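Local coordinates for ancylostoma secreted protein 1 (Necator americanus, PDB 3NT8), which is a secreted hookworm protein of two CAP domains, probably associated with the infective larva's transition to parasitism, at residues N68-S73 with E156-G161; Q193-G198 with G212-G217. One frame throughout, in Å; residues are numbered along the deposited sequence.

Overall arrangement
Both contacts lie in the N-terminal part of this two-CAP-domain chain, on the same side of its centre, with their own centres about 11 Å apart. Interaction 1 comes first along the sequence and joins the short strand 73-74 to strand 159-167 at one border of the four-stranded mixed sheet of the first CAP domain. Interaction 2 follows in the cysteine-rich segment that precedes helix 235-253 of the second CAP domain. The two touch directly: Met69 O lies 2.8 Å from Cys214 N and Lys71 N 2.9 Å from Cys214 O, both probable hydrogen bonds, which would pair strand 213-215 with the backbone just ahead of strand 73-74 and fasten the disulfide-bonded segment to the first domain.

Interaction 1. Residues N68-S73 with E156-G161; sequences NMYKLS and ETTKLG
The carbonyl oxygen Thr158 O is gripped from two sources: Ser73 N donates to it at 2.9 Å along a nearly straight path (169° at the hydrogen), and a water that also bonds with Ser73 OG donates to it as well. Leu160 N returns a bond to Ser73 O, 3.0 Å long and more bent. The exchange pairs Ser73 with Lys159 in parallel, at the border of the four-stranded mixed sheet of the first CAP domain. Leu72 CA adds a CA-H...O contact to Thr158 O. Leu72, branched and apolar, suits the buried place beside the pairing: its CD2 meets the methyl Thr157 CG2 at 3.6 Å while CB and CD1 reach Leu160 CB. In Thr157, CG2 stands anti to the backbone N, where it faces that leucine methyl. Thr158 presents its two branches to different surroundings, with OG1 bonded to Asn178 and the methyl packed beside Tyr70. The phenol suits this place because its hydroxyl bonds with Ser207 OG and the backbone nitrogen Tyr204 N, leaving the apolar part of the residue for packing. Tyr70 and Thr158 point the same way, side by side, and Thr158 CG2 approaches Tyr70 CD1 obliquely at 4.0 Å.

Interaction 2. Residues Q193-G198 with G212-G217; sequences QACQTG and GLCTKG
Cys195 SG rests against the backbone of the facing segment, 3.6 Å from Leu213 C and equally close to Gly212 C. Its chi1 of 69° sets the sulfur between the backbone N and the carbonyl carbon. Beside it, Cys214 SG comes within 3.8 Å of Cys195 SG, a packing contact between two sulfurs that belong to different disulfides. On the same glycine, the methyl Ala194 CB sits 3.7 Å from Gly212 CA. A small side chain suits the first position and glycine the second: a beta carbon on Gly212 would crowd the alanine methyl, and its positive phi of 83° also favours glycine. Gly212 CA further makes a CA-H...O contact with Cys195 O.

Water does much of the polar work between the backbones. One molecule donates to Cys195 O at 2.6 Å and accepts from Gly212 N; another donates to Gly212 O and takes a weak bond from Cys195 N.

The sulfurs are fixed by the cysteine-rich segment around them, where two crosslinks tie the loop to the two-stranded antiparallel sheet formed by 208-210 and 213-215. The Cys195-Cys209 disulfide joins the part with Ala194 and Cys195 to strand 208-210, while Cys201-Cys214 joins a later part of the same loop to strand 213-215.

Farther out, the loop is shaped by its own polar groups. Gln196 has the length and amide to fold back over its backbone: NE2 gives Ala194 O a bond of 2.7 Å, with the donor above the carbonyl plane. Asp200 accepts from the backbone nitrogens of Gln196 and Thr197 through a single carboxylate oxygen, OD2. On the domain side, Ala194 touches Ala52 and Leu213 touches Arg49, both on helix 34-52.

Interaction 1. Residues N68-S73 with E156-G161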
loop_
_atom_site.group_PDB
_atom_site.type_symbol
_atom_site.label_atom_id
_atom_site.label_comp_id
_atom_site.label_asym_id
_atom_site.label_seq_id
_atom_site.Cartn_x
_atom_site.Cartn_y
_atom_site.Cartn_z
ATOM N N ASN A 68 4.650 -13.701 3.257
ATOM C CA ASN A 68 5.304 -12.423 2.857
ATOM C C ASN A 68 5.606 -11.471 4.053
ATOM O O ASN A 68 5.521 -10.265 3.944
ATOM C CB ASN A 68 4.430 -11.690 1.805
ATOM C CG ASN A 68 4.171 -12.521 0.557
ATOM O OD1 ASN A 68 4.996 -13.339 0.156
ATOM N ND2 ASN A 68 3.060 -12.270 -0.092
ATOM N N MET A 69 5.916 -12.007 5.229
ATOM C CA MET A 69 6.310 -11.143 6.346
ATOM C C MET A 69 7.774 -10.878 6.249
ATOM O O MET A 69 8.589 -11.799 6.431
ATOM C CB MET A 69 5.995 -11.776 7.690
ATOM C CG MET A 69 6.417 -10.932 8.889
ATOM S SD MET A 69 5.497 -9.391 9.120
ATOM C CE MET A 69 3.841 -9.902 9.579
ATOM N N TYR A 70 8.123 -9.637 5.909
ATOM C CA TYR A 70 9.537 -9.216 5.744
ATOM C C TYR A 70 10.292 -8.860 7.047
ATOM O O TYR A 70 9.747 -8.251 7.996
ATOM C CB TYR A 70 9.695 -8.104 4.673
ATOM C CG TYR A 70 9.620 -8.638 3.265
ATOM C CD1 TYR A 70 10.784 -8.753 2.490
ATOM C CD2 TYR A 70 8.435 -9.155 2.757
ATOM C CE1 TYR A 70 10.767 -9.298 1.257
ATOM C CE2 TYR A 70 8.389 -9.690 1.471
ATOM C CZ TYR A 70 9.528 -9.751 0.733
ATOM O OH TYR A 70 9.432 -10.304 -0.534
ATOM N N LYS A 71 11.532 -9.305 7.080
ATOM C CA LYS A 71 12.472 -8.979 8.146
ATOM C C LYS A 71 12.874 -7.556 7.865
ATOM O O LYS A 71 13.120 -7.221 6.714
ATOM C CB LYS A 71 13.691 -9.867 8.042
ATOM C CG LYS A 71 14.658 -9.730 9.191
ATOM C CD LYS A 71 15.785 -10.777 9.087
ATOM C CE LYS A 71 16.718 -10.658 10.375
ATOM N NZ LYS A 71 17.990 -11.431 10.268
ATOM N N LEU A 72 12.928 -6.736 8.900
ATOM C CA LEU A 72 13.452 -5.372 8.795
ATOM C C LEU A 72 14.959 -5.340 8.791
ATOM O O LEU A 72 15.605 -6.120 9.496
ATOM C CB LEU A 72 12.891 -4.504 9.981
ATOM C CG LEU A 72 11.346 -4.474 10.125
ATOM C CD1 LEU A 72 10.774 -3.541 11.256
ATOM C CD2 LEU A 72 10.756 -4.031 8.798
ATOM N N SER A 73 15.529 -4.445 7.997
ATOM C CA SER A 73 16.944 -4.088 8.086
ATOM C C SER A 73 17.057 -2.694 8.623
ATOM O O SER A 73 16.188 -1.832 8.370
ATOM C CB SER A 73 17.556 -4.099 6.701
ATOM O OG SER A 73 17.378 -5.390 6.180
ATOM N N GLU A 156 4.848 -5.544 4.402
ATOM C CA GLU A 156 5.640 -5.079 3.276
ATOM C C GLU A 156 6.756 -4.160 3.691
ATOM O O GLU A 156 7.614 -3.833 2.876
ATOM C CB GLU A 156 4.782 -4.320 2.221
ATOM C CG GLU A 156 3.653 -5.075 1.690
ATOM C CD GLU A 156 2.973 -4.353 0.529
ATOM O OE1 GLU A 156 1.787 -4.672 0.383
ATOM O OE2 GLU A 156 3.585 -3.469 -0.171
ATOM N N THR A 157 6.739 -3.710 4.934
ATOM C CA THR A 157 7.870 -2.882 5.453
ATOM C C THR A 157 9.160 -3.679 5.437
ATOM O O THR A 157 9.175 -4.831 5.812
ATOM C CB THR A 157 7.572 -2.389 6.878
ATOM O OG1 THR A 157 6.349 -1.639 6.813
ATOM C CG2 THR A 157 8.642 -1.478 7.401
ATOM N N THR A 158 10.237 -3.054 5.001
ATOM C CA THR A 158 11.542 -3.677 4.954
ATOM C C THR A 158 12.617 -2.865 5.722
ATOM O O THR A 158 13.684 -3.403 6.056
ATOM C CB THR A 158 12.008 -3.775 3.485
ATOM O OG1 THR A 158 11.981 -2.464 2.902
ATOM C CG2 THR A 158 11.078 -4.735 2.677
ATOM N N LYS A 159 12.370 -1.569 5.961
ATOM C CA LYS A 159 13.417 -0.728 6.591
ATOM C C LYS A 159 12.971 -0.062 7.895
ATOM O O LYS A 159 11.814 0.373 8.029
ATOM C CB LYS A 159 13.941 0.331 5.634
ATOM C CG LYS A 159 14.931 -0.167 4.577
ATOM C CD LYS A 159 15.772 0.951 3.897
ATOM C CE LYS A 159 15.077 1.701 2.780
ATOM N NZ LYS A 159 14.919 0.910 1.509
ATOM N N LEU A 160 13.905 0.030 8.845
ATOM C CA LEU A 160 13.619 0.506 10.193
ATOM C C LEU A 160 14.636 1.583 10.598
ATOM O O LEU A 160 15.825 1.427 10.310
ATOM C CB LEU A 160 13.721 -0.656 11.196
ATOM C CG LEU A 160 13.505 -0.261 12.660
ATOM C CD1 LEU A 160 12.122 0.256 12.866
ATOM C CD2 LEU A 160 13.834 -1.380 13.679
ATOM N N GLY A 161 14.178 2.646 11.275
ATOM C CA GLY A 161 15.095 3.640 11.854
ATOM C C GLY A 161 14.584 4.148 13.187
ATOM O O GLY A 161 13.479 4.704 13.260
HETATM O O HOH W 1 15.339 -5.027 4.201
#

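Interaction 2. Residues Q193-G198 with G212-G217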
loop_
_atom_site.group_PDB
_atom_site.type_symbol
_atom_site.label_atom_id
_atom_site.label_comp_id
_atom_site.label_asym_id
_atom_site.label_seq_id
_atom_site.Cartn_x
_atom_site.Cartn_y
_atom_site.Cartn_z
ATOM N N GLN A 193 0.766 -19.571 5.420
ATOM C CA GLN A 193 1.995 -20.082 6.019
ATOM C C GLN A 193 3.191 -19.142 5.784
ATOM O O GLN A 193 3.353 -18.572 4.728
ATOM C CB GLN A 193 2.338 -21.450 5.433
ATOM C CG GLN A 193 3.311 -22.281 6.272
ATOM C CD GLN A 193 3.766 -23.561 5.568
ATOM O OE1 GLN A 193 3.706 -23.684 4.318
ATOM N NE2 GLN A 193 4.238 -24.516 6.359
ATOM N N ALA A 194 4.065 -19.067 6.778
ATOM C CA ALA A 194 5.294 -18.315 6.680
ATOM C C ALA A 194 6.186 -18.947 5.621
ATOM O O ALA A 194 6.079 -20.147 5.372
ATOM C CB ALA A 194 5.982 -18.314 8.012
ATOM N N CYS A 195 7.067 -18.151 5.020
ATOM C CA CYS A 195 7.881 -18.631 3.944
ATOM C C CYS A 195 8.765 -19.798 4.350
ATOM O O CYS A 195 9.261 -19.864 5.507
ATOM C CB CYS A 195 8.736 -17.502 3.332
ATOM S SG CYS A 195 10.086 -16.853 4.433
ATOM N N GLN A 196 8.973 -20.692 3.373
ATOM C CA GLN A 196 9.809 -21.864 3.522
ATOM C C GLN A 196 11.093 -21.665 2.754
ATOM O O GLN A 196 12.161 -21.984 3.241
ATOM C CB GLN A 196 9.047 -23.107 3.037
ATOM C CG GLN A 196 7.687 -23.308 3.763
ATOM C CD GLN A 196 7.873 -23.436 5.297
ATOM O OE1 GLN A 196 8.609 -24.323 5.773
ATOM N NE2 GLN A 196 7.202 -22.558 6.066
ATOM N N THR A 197 10.978 -21.151 1.537
ATOM C CA THR A 197 12.117 -20.729 0.763
ATOM C C THR A 197 11.834 -19.307 0.277
ATOM O O THR A 197 10.778 -18.730 0.540
ATOM C CB THR A 197 12.308 -21.600 -0.505
ATOM O OG1 THR A 197 11.149 -21.446 -1.327
ATOM C CG2 THR A 197 12.499 -23.100 -0.150
ATOM N N GLY A 198 12.788 -18.745 -0.447
ATOM C CA GLY A 198 12.646 -17.403 -0.914
ATOM C C GLY A 198 11.652 -17.305 -2.055
ATOM O O GLY A 198 11.149 -16.234 -2.358
ATOM N N GLY A 212 10.954 -18.222 8.300
ATOM C CA GLY A 212 9.608 -17.607 8.220
ATOM C C GLY A 212 9.550 -16.113 7.882
ATOM O O GLY A 212 8.464 -15.550 7.714
ATOM N N LEU A 213 10.711 -15.467 7.794
ATOM C CA LEU A 213 10.744 -14.052 7.444
ATOM C C LEU A 213 11.345 -13.906 6.078
ATOM O O LEU A 213 12.430 -14.450 5.802
ATOM C CB LEU A 213 11.521 -13.164 8.473
ATOM C CG LEU A 213 10.913 -12.956 9.884
ATOM C CD1 LEU A 213 11.840 -12.146 10.815
ATOM C CD2 LEU A 213 9.534 -12.335 9.790
ATOM N N CYS A 214 10.626 -13.202 5.208
ATOM C CA CYS A 214 11.176 -12.870 3.901
ATOM C C CYS A 214 12.272 -11.841 4.004
ATOM O O CYS A 214 12.229 -11.013 4.884
ATOM C CB CYS A 214 10.059 -12.402 2.949
ATOM S SG CYS A 214 8.911 -13.743 2.602
ATOM N N THR A 215 13.250 -11.881 3.104
ATOM C CA THR A 215 14.348 -10.937 3.144
ATOM C C THR A 215 14.523 -10.245 1.776
ATOM O O THR A 215 14.731 -10.895 0.798
ATOM C CB THR A 215 15.706 -11.565 3.599
ATOM O OG1 THR A 215 16.155 -12.523 2.644
ATOM C CG2 THR A 215 15.569 -12.220 5.007
ATOM N N LYS A 216 14.413 -8.920 1.754
ATOM C CA LYS A 216 14.427 -8.164 0.545
ATOM C C LYS A 216 15.863 -8.063 0.056
ATOM O O LYS A 216 16.762 -7.789 0.823
ATOM C CB LYS A 216 13.778 -6.775 0.805
ATOM C CG LYS A 216 14.042 -5.650 -0.220
ATOM C CD LYS A 216 13.139 -5.765 -1.410
ATOM C CE LYS A 216 13.527 -4.795 -2.530
ATOM N NZ LYS A 216 13.329 -3.401 -2.040
ATOM N N GLY A 217 16.050 -8.324 -1.233
ATOM C CA GLY A 217 17.369 -8.197 -1.829
ATOM C C GLY A 217 17.632 -6.778 -2.278
ATOM O O GLY A 217 16.841 -5.867 -1.985
HETATM O O HOH W 2 6.289 -14.860 5.842
HETATM O O HOH W 3 11.480 -20.837 6.576
#